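Local coordinates for protein phosphoribosylaminoimidazole-succinocarboxamide synthase (PDB 1KUT) that catalyses the ATP-dependent joining of L-aspartate to a carboxylated aminoimidazole ribonucleotide, giving SAICAR in de novo purine biosynthesis, at residues L82-R87 with E142-A147; V149-A154 with Y171-D176. All blocks are in the same frame, centred on the assembly; numbering follows the deposited sequence.

Contact 1: residues L82-R87 with E142-A147; sequences LEVVVR and EKMKEA
Met144, modelled as selenomethionine, sets CG beside its backbone N and anti to its carbonyl carbon (chi1 -74°), and a bend at chi3 (-89°) swings the terminal methyl round toward Leu82. This is a helix lying on one face of an antiparallel sheet: residues 142-147 belong to helix 138-160, residues 82-87 to strand 78-87. At their nearest the backbones are 7.8 Å apart, Val84 CA to Lys145 CA, and the long, flexible, unbranched chain of Met144 is well suited to filling the gap between them. It crosses the Leu82 side chain at about a right angle, and CD2 is the branch that meets the methyl. Val84, a beta-branched residue at home in a strand, makes a looser contact, its CG2 lying 4.4 Å from Met144 SE.

Lys145, next along the helix, turns its ammonium away from the strand. There it makes a salt bridge with Glu142, NZ to OE2 3.4 Å, whose hydrogen bond is weak, and a second salt bridge with Asp128 of the second subunit. Back in the buried layer, the closest approach between strand and helix side chains is that of Leu82 CD2 to Met144 CE, 4.0 Å.

Contact 2: residues V149-A154 with Y171-D176; sequences VKITLA and YEFGLD
Ile151 lays its CG2 methyl obliquely against the phenol end of Tyr171, 3.5 Å from CE1 of that ring and 3.2 Å from its OH. The two side chains slide past each other in opposite directions, one reaching from the helix, the other from the strand. The isoleucine can serve two rings because it is branched: CG2, anti to the backbone N, meets the tyrosine, while the other branch ends in CD1, 4.4 Å from Phe173 CE2. Ile59, in a loop, also touches this side chain.

The polar end of the tyrosine is taken up by the next helix residue. Tyr171 OH donates a hydrogen bond of 2.9 Å to Thr152 OG1, which sits at the ring edge near its plane. Thr152 holds OG1 beside its own backbone N (chi1 -58°), which also directs it back to the carbonyl oxygen of Ala148, one helical turn earlier. Threonine suits the place because its hydroxyl can accept from the phenol and donate to that carbonyl, satisfying both buried hydroxyls in a short relay. A phenylalanine in place of Tyr171 would probably leave Thr152 OG1 without its phenolic donor and Ile151 CG2 without the oxygen it rests against. Ala148 and Leu155 of the helix and Leu183 of strand 181-183 also touch the Tyr171 side chain. Helix 138-160 thus folds back onto the strand that follows it, 164-175, a helix packed across a face of an antiparallel sheet, as in alpha+beta folds, here the SAICAR synthetase fold.

Contacts 1 and 2, whose centres are 6 Å apart, use successive turns of helix 138-160 against two adjacent strands of one antiparallel sheet. The strands are joined where the contacts meet: Val84 O and Tyr171 N, 2.6 Å apart, probably form a hydrogen bond. Side chains cross between the pairs as well. Ala147 CB from contact 1 packs 3.5 Å from Phe173 CE2 of contact 2, and Val86 CG2 approaches Thr152 OG1 to 3.3 Å. The helix is therefore seated on both strands at once, in a largely buried layer that forms part of the helix-on-sheet core of the SAICAR synthetase fold.

Contact 1: residues L82-R87 with E142-A147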
ATOM      1  N   LEU B  82     -11.576  -4.110  -6.381  1.00 23.15           N
ATOM      2  CA  LEU B  82     -10.206  -4.447  -6.046  1.00 22.27           C
ATOM      3  C   LEU B  82      -9.475  -5.284  -7.082  1.00 21.66           C
ATOM      4  O   LEU B  82     -10.085  -6.044  -7.831  1.00 22.29           O
ATOM      5  CB  LEU B  82     -10.244  -5.201  -4.716  1.00 22.29           C
ATOM      6  CG  LEU B  82      -9.593  -4.687  -3.438  1.00 22.60           C
ATOM      7  CD1 LEU B  82      -9.760  -3.171  -3.264  1.00 22.37           C
ATOM      8  CD2 LEU B  82     -10.222  -5.466  -2.294  1.00 22.63           C
ATOM      9  N   GLU B  83      -8.158  -5.125  -7.114  1.00 20.38           N
ATOM     10  CA  GLU B  83      -7.284  -5.883  -7.995  1.00 19.19           C
ATOM     11  C   GLU B  83      -6.282  -6.507  -7.026  1.00 18.19           C
ATOM     12  O   GLU B  83      -5.566  -5.803  -6.339  1.00 17.49           O
ATOM     13  CB  GLU B  83      -6.585  -4.962  -8.993  1.00 19.84           C
ATOM     14  CG  GLU B  83      -7.498  -4.491 -10.110  1.00 21.87           C
ATOM     15  CD  GLU B  83      -6.756  -3.753 -11.223  1.00 23.38           C
ATOM     16  OE1 GLU B  83      -5.617  -4.149 -11.558  1.00 24.06           O
ATOM     17  OE2 GLU B  83      -7.320  -2.783 -11.782  1.00 24.69           O
ATOM     18  N   VAL B  84      -6.270  -7.831  -6.939  1.00 17.73           N
ATOM     19  CA  VAL B  84      -5.378  -8.527  -6.025  1.00 17.25           C
ATOM     20  C   VAL B  84      -4.240  -9.130  -6.843  1.00 17.61           C
ATOM     21  O   VAL B  84      -4.462  -9.999  -7.692  1.00 17.85           O
ATOM     22  CB  VAL B  84      -6.115  -9.667  -5.275  1.00 17.01           C
ATOM     23  CG1 VAL B  84      -5.232 -10.187  -4.138  1.00 16.66           C
ATOM     24  CG2 VAL B  84      -7.463  -9.183  -4.755  1.00 15.95           C
ATOM     25  N   VAL B  85      -3.022  -8.686  -6.562  1.00 17.12           N
ATOM     26  CA  VAL B  85      -1.864  -9.149  -7.290  1.00 16.50           C
ATOM     27  C   VAL B  85      -0.974 -10.050  -6.453  1.00 16.76           C
ATOM     28  O   VAL B  85      -0.674  -9.746  -5.292  1.00 16.07           O
ATOM     29  CB  VAL B  85      -1.032  -7.944  -7.770  1.00 17.04           C
ATOM     30  CG1 VAL B  85       0.202  -8.414  -8.529  1.00 17.12           C
ATOM     31  CG2 VAL B  85      -1.897  -7.038  -8.642  1.00 16.35           C
ATOM     32  N   VAL B  86      -0.562 -11.171  -7.040  1.00 16.60           N
ATOM     33  CA  VAL B  86       0.336 -12.076  -6.355  1.00 17.20           C
ATOM     34  C   VAL B  86       1.635 -12.074  -7.144  1.00 18.04           C
ATOM     35  O   VAL B  86       1.636 -12.240  -8.378  1.00 18.49           O
ATOM     36  CB  VAL B  86      -0.223 -13.504  -6.289  1.00 17.10           C
ATOM     37  CG1 VAL B  86       0.757 -14.405  -5.559  1.00 17.12           C
ATOM     38  CG2 VAL B  86      -1.556 -13.506  -5.559  1.00 17.05           C
ATOM     39  N   ARG B  87       2.748 -11.860  -6.452  1.00 18.57           N
ATOM     40  CA  ARG B  87       4.027 -11.851  -7.131  1.00 19.31           C
ATOM     41  C   ARG B  87       4.865 -13.020  -6.664  1.00 20.08           C
ATOM     42  O   ARG B  87       4.948 -13.294  -5.469  1.00 19.76           O
ATOM     43  CB  ARG B  87       4.774 -10.545  -6.854  1.00 19.98           C
ATOM     44  CG  ARG B  87       4.048  -9.316  -7.372  1.00 19.99           C
ATOM     45  CD  ARG B  87       4.705  -8.051  -6.893  1.00 20.49           C
ATOM     46  NE  ARG B  87       3.848  -6.899  -7.148  1.00 20.57           N
ATOM     47  CZ  ARG B  87       3.629  -6.371  -8.348  1.00 20.53           C
ATOM     48  NH1 ARG B  87       4.214  -6.885  -9.419  1.00 20.38           N
ATOM     49  NH2 ARG B  87       2.812  -5.330  -8.471  1.00 20.04           N
ATOM     50  N   GLU B 142      -8.713 -11.420   4.144  1.00 28.42           N
ATOM     51  CA  GLU B 142      -7.851 -12.572   4.409  1.00 28.38           C
ATOM     52  C   GLU B 142      -8.239 -13.776   3.552  1.00 27.52           C
ATOM     53  O   GLU B 142      -7.387 -14.585   3.188  1.00 27.83           O
ATOM     54  CB  GLU B 142      -7.895 -12.938   5.892  1.00 29.33           C
ATOM     55  CG  GLU B 142      -6.563 -13.430   6.458  1.00 31.36           C
ATOM     56  CD  GLU B 142      -5.430 -12.416   6.284  1.00 32.57           C
ATOM     57  OE1 GLU B 142      -5.726 -11.202   6.215  1.00 33.53           O
ATOM     58  OE2 GLU B 142      -4.242 -12.827   6.232  1.00 32.87           O
ATOM     59  N   LYS B 143      -9.520 -13.904   3.235  1.00 26.63           N
ATOM     60  CA  LYS B 143      -9.975 -14.997   2.380  1.00 25.95           C
ATOM     61  C   LYS B 143      -9.385 -14.761   0.986  1.00 25.35           C
ATOM     62  O   LYS B 143      -8.765 -15.655   0.399  1.00 25.01           O
ATOM     63  CB  LYS B 143     -11.503 -15.010   2.286  1.00 26.86           C
ATOM     64  CG  LYS B 143     -12.186 -15.640   3.496  1.00 28.74           C
ATOM     65  CD  LYS B 143     -13.699 -15.687   3.350  1.00 29.45           C
ATOM     66  CE  LYS B 143     -14.310 -16.546   4.452  1.00 30.51           C
ATOM     67  NZ  LYS B 143     -15.801 -16.493   4.460  1.00 31.28           N
HETATM   68  N   MSE B 144      -9.579 -13.546   0.474  1.00 23.90           N
HETATM   69  CA  MSE B 144      -9.072 -13.168  -0.840  1.00 22.81           C
HETATM   70  C   MSE B 144      -7.592 -13.412  -0.951  1.00 23.15           C
HETATM   71  O   MSE B 144      -7.119 -13.807  -2.003  1.00 23.31           O
HETATM   72  CB  MSE B 144      -9.367 -11.697  -1.143  1.00 20.38           C
HETATM   73  CG  MSE B 144     -10.794 -11.466  -1.467  1.00 18.78           C
HETATM   74 SE   MSE B 144     -11.006  -9.702  -2.117  1.00 15.80          SE
HETATM   75  CE  MSE B 144     -11.330  -8.782  -0.412  1.00 17.35           C
ATOM     76  N   LYS B 145      -6.853 -13.157   0.122  1.00 23.72           N
ATOM     77  CA  LYS B 145      -5.417 -13.406   0.102  1.00 24.46           C
ATOM     78  C   LYS B 145      -5.142 -14.908   0.011  1.00 24.76           C
ATOM     79  O   LYS B 145      -4.299 -15.339  -0.774  1.00 24.97           O
ATOM     80  CB  LYS B 145      -4.760 -12.858   1.367  1.00 25.14           C
ATOM     81  CG  LYS B 145      -4.025 -11.539   1.176  1.00 26.42           C
ATOM     82  CD  LYS B 145      -3.391 -11.056   2.488  1.00 27.02           C
ATOM     83  CE  LYS B 145      -2.396 -12.068   3.056  1.00 27.48           C
ATOM     84  NZ  LYS B 145      -1.730 -11.532   4.288  1.00 28.17           N
ATOM     85  N   GLU B 146      -5.849 -15.701   0.816  1.00 25.25           N
ATOM     86  CA  GLU B 146      -5.662 -17.158   0.834  1.00 25.90           C
ATOM     87  C   GLU B 146      -6.031 -17.764  -0.513  1.00 24.90           C
ATOM     88  O   GLU B 146      -5.348 -18.648  -1.031  1.00 24.76           O
ATOM     89  CB  GLU B 146      -6.529 -17.810   1.928  1.00 27.91           C
ATOM     90  CG  GLU B 146      -6.344 -17.243   3.340  1.00 30.66           C
ATOM     91  CD  GLU B 146      -7.292 -17.884   4.373  1.00 33.07           C
ATOM     92  OE1 GLU B 146      -7.094 -19.082   4.716  1.00 33.77           O
ATOM     93  OE2 GLU B 146      -8.239 -17.189   4.834  1.00 33.63           O
ATOM     94  N   ALA B 147      -7.127 -17.284  -1.077  1.00 23.83           N
ATOM     95  CA  ALA B 147      -7.566 -17.780  -2.357  1.00 23.15           C
ATOM     96  C   ALA B 147      -6.512 -17.417  -3.409  1.00 22.79           C
ATOM     97  O   ALA B 147      -6.034 -18.284  -4.156  1.00 22.78           O
ATOM     98  CB  ALA B 147      -8.909 -17.170  -2.700  1.00 22.64           C
TER

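Contact 2: residues V149-A154 with Y171-D176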
ATOM      1  N   VAL B 149      -3.278 -16.768  -3.284  1.00 22.36           N
ATOM      2  CA  VAL B 149      -2.079 -17.604  -3.229  1.00 22.28           C
ATOM      3  C   VAL B 149      -2.389 -19.048  -3.647  1.00 22.56           C
ATOM      4  O   VAL B 149      -1.665 -19.640  -4.449  1.00 22.47           O
ATOM      5  CB  VAL B 149      -1.447 -17.576  -1.817  1.00 22.39           C
ATOM      6  CG1 VAL B 149      -0.384 -18.666  -1.681  1.00 21.44           C
ATOM      7  CG2 VAL B 149      -0.810 -16.212  -1.581  1.00 21.89           C
ATOM      8  N   LYS B 150      -3.463 -19.617  -3.114  1.00 22.53           N
ATOM      9  CA  LYS B 150      -3.848 -20.977  -3.483  1.00 22.78           C
ATOM     10  C   LYS B 150      -3.893 -21.090  -5.013  1.00 21.76           C
ATOM     11  O   LYS B 150      -3.230 -21.937  -5.614  1.00 21.81           O
ATOM     12  CB  LYS B 150      -5.234 -21.292  -2.921  1.00 23.82           C
ATOM     13  CG  LYS B 150      -5.756 -22.681  -3.274  1.00 25.02           C
ATOM     14  CD  LYS B 150      -5.579 -23.645  -2.120  1.00 26.17           C
ATOM     15  CE  LYS B 150      -6.264 -23.085  -0.890  1.00 26.70           C
ATOM     16  NZ  LYS B 150      -7.631 -22.612  -1.271  1.00 27.69           N
ATOM     17  N   ILE B 151      -4.688 -20.225  -5.626  1.00 20.60           N
ATOM     18  CA  ILE B 151      -4.845 -20.207  -7.072  1.00 19.88           C
ATOM     19  C   ILE B 151      -3.507 -20.007  -7.765  1.00 19.16           C
ATOM     20  O   ILE B 151      -3.192 -20.683  -8.737  1.00 18.70           O
ATOM     21  CB  ILE B 151      -5.790 -19.063  -7.503  1.00 19.36           C
ATOM     22  CG1 ILE B 151      -7.209 -19.346  -7.024  1.00 19.12           C
ATOM     23  CG2 ILE B 151      -5.778 -18.903  -9.018  1.00 18.96           C
ATOM     24  CD1 ILE B 151      -8.143 -18.158  -7.204  1.00 18.64           C
ATOM     25  N   THR B 152      -2.724 -19.070  -7.254  1.00 18.97           N
ATOM     26  CA  THR B 152      -1.426 -18.755  -7.827  1.00 19.04           C
ATOM     27  C   THR B 152      -0.515 -19.963  -7.839  1.00 19.78           C
ATOM     28  O   THR B 152       0.142 -20.233  -8.845  1.00 19.82           O
ATOM     29  CB  THR B 152      -0.768 -17.608  -7.053  1.00 18.65           C
ATOM     30  OG1 THR B 152      -1.643 -16.480  -7.084  1.00 18.63           O
ATOM     31  CG2 THR B 152       0.560 -17.224  -7.672  1.00 17.98           C
ATOM     32  N   LEU B 153      -0.469 -20.694  -6.731  1.00 20.28           N
ATOM     33  CA  LEU B 153       0.358 -21.890  -6.672  1.00 21.51           C
ATOM     34  C   LEU B 153      -0.206 -22.994  -7.591  1.00 21.31           C
ATOM     35  O   LEU B 153       0.539 -23.656  -8.314  1.00 21.34           O
ATOM     36  CB  LEU B 153       0.463 -22.379  -5.218  1.00 22.58           C
ATOM     37  CG  LEU B 153       1.668 -21.873  -4.399  1.00 23.58           C
ATOM     38  CD1 LEU B 153       2.360 -20.673  -5.086  1.00 24.26           C
ATOM     39  CD2 LEU B 153       1.191 -21.502  -2.998  1.00 23.84           C
ATOM     40  N   ALA B 154      -1.519 -23.181  -7.572  1.00 21.07           N
ATOM     41  CA  ALA B 154      -2.143 -24.189  -8.430  1.00 21.01           C
ATOM     42  C   ALA B 154      -1.817 -23.903  -9.889  1.00 21.35           C
ATOM     43  O   ALA B 154      -1.526 -24.824 -10.656  1.00 21.66           O
ATOM     44  CB  ALA B 154      -3.642 -24.181  -8.239  1.00 20.38           C
ATOM     45  N   TYR B 171      -5.742 -10.794  -9.800  1.00 17.28           N
ATOM     46  CA  TYR B 171      -7.090 -11.362  -9.671  1.00 16.88           C
ATOM     47  C   TYR B 171      -8.100 -10.295  -9.254  1.00 17.57           C
ATOM     48  O   TYR B 171      -7.742  -9.168  -8.901  1.00 17.56           O
ATOM     49  CB  TYR B 171      -7.127 -12.457  -8.600  1.00 15.12           C
ATOM     50  CG  TYR B 171      -6.133 -13.589  -8.816  1.00 14.07           C
ATOM     51  CD1 TYR B 171      -6.313 -14.520  -9.841  1.00 13.44           C
ATOM     52  CD2 TYR B 171      -5.015 -13.722  -7.992  1.00 13.08           C
ATOM     53  CE1 TYR B 171      -5.402 -15.552 -10.037  1.00 13.01           C
ATOM     54  CE2 TYR B 171      -4.099 -14.753  -8.177  1.00 12.49           C
ATOM     55  CZ  TYR B 171      -4.303 -15.659  -9.195  1.00 12.36           C
ATOM     56  OH  TYR B 171      -3.429 -16.696  -9.355  1.00 12.26           O
ATOM     57  N   GLU B 172      -9.369 -10.682  -9.309  1.00 18.66           N
ATOM     58  CA  GLU B 172     -10.501  -9.862  -8.896  1.00 19.51           C
ATOM     59  C   GLU B 172     -11.535 -10.846  -8.362  1.00 19.40           C
ATOM     60  O   GLU B 172     -11.834 -11.856  -8.999  1.00 18.77           O
ATOM     61  CB  GLU B 172     -11.054  -9.037 -10.063  1.00 20.79           C
ATOM     62  CG  GLU B 172     -10.231  -7.765 -10.340  1.00 22.95           C
ATOM     63  CD  GLU B 172     -10.768  -6.927 -11.498  1.00 24.50           C
ATOM     64  OE1 GLU B 172     -12.002  -6.912 -11.715  1.00 24.88           O
ATOM     65  OE2 GLU B 172      -9.950  -6.266 -12.185  1.00 25.39           O
ATOM     66  N   PHE B 173     -12.044 -10.560  -7.169  1.00 20.00           N
ATOM     67  CA  PHE B 173     -13.016 -11.422  -6.512  1.00 20.95           C
ATOM     68  C   PHE B 173     -14.354 -10.741  -6.280  1.00 22.23           C
ATOM     69  O   PHE B 173     -14.466  -9.500  -6.337  1.00 22.95           O
ATOM     70  CB  PHE B 173     -12.492 -11.896  -5.161  1.00 19.61           C
ATOM     71  CG  PHE B 173     -11.258 -12.755  -5.241  1.00 19.68           C
ATOM     72  CD1 PHE B 173      -9.997 -12.176  -5.387  1.00 19.20           C
ATOM     73  CD2 PHE B 173     -11.354 -14.137  -5.107  1.00 18.78           C
ATOM     74  CE1 PHE B 173      -8.846 -12.950  -5.395  1.00 18.91           C
ATOM     75  CE2 PHE B 173     -10.217 -14.927  -5.114  1.00 18.92           C
ATOM     76  CZ  PHE B 173      -8.944 -14.321  -5.259  1.00 19.63           C
ATOM     77  N   GLY B 174     -15.360 -11.565  -5.991  1.00 23.13           N
ATOM     78  CA  GLY B 174     -16.694 -11.060  -5.741  1.00 24.05           C
ATOM     79  C   GLY B 174     -17.440 -11.995  -4.813  1.00 24.84           C
ATOM     80  O   GLY B 174     -16.922 -13.045  -4.420  1.00 24.59           O
ATOM     81  N   LEU B 175     -18.657 -11.607  -4.449  1.00 26.10           N
ATOM     82  CA  LEU B 175     -19.486 -12.419  -3.565  1.00 27.21           C
ATOM     83  C   LEU B 175     -20.656 -12.976  -4.361  1.00 28.00           C
ATOM     84  O   LEU B 175     -21.331 -12.235  -5.071  1.00 28.04           O
ATOM     85  CB  LEU B 175     -20.009 -11.563  -2.401  1.00 27.24           C
ATOM     86  CG  LEU B 175     -19.235 -11.459  -1.073  1.00 27.39           C
ATOM     87  CD1 LEU B 175     -17.836 -12.003  -1.200  1.00 27.82           C
ATOM     88  CD2 LEU B 175     -19.208 -10.008  -0.620  1.00 27.56           C
ATOM     89  N   ASP B 176     -20.885 -14.282  -4.279  1.00 29.21           N
ATOM     90  CA  ASP B 176     -22.024 -14.853  -4.994  1.00 30.78           C
ATOM     91  C   ASP B 176     -23.294 -14.604  -4.166  1.00 31.39           C
ATOM     92  O   ASP B 176     -23.274 -13.787  -3.249  1.00 31.44           O
ATOM     93  CB  ASP B 176     -21.832 -16.357  -5.258  1.00 30.79           C
ATOM     94  CG  ASP B 176     -21.470 -17.139  -4.008  1.00 31.47           C
ATOM     95  OD1 ASP B 176     -21.916 -16.766  -2.898  1.00 31.87           O
ATOM     96  OD2 ASP B 176     -20.742 -18.150  -4.143  1.00 31.82           O
TER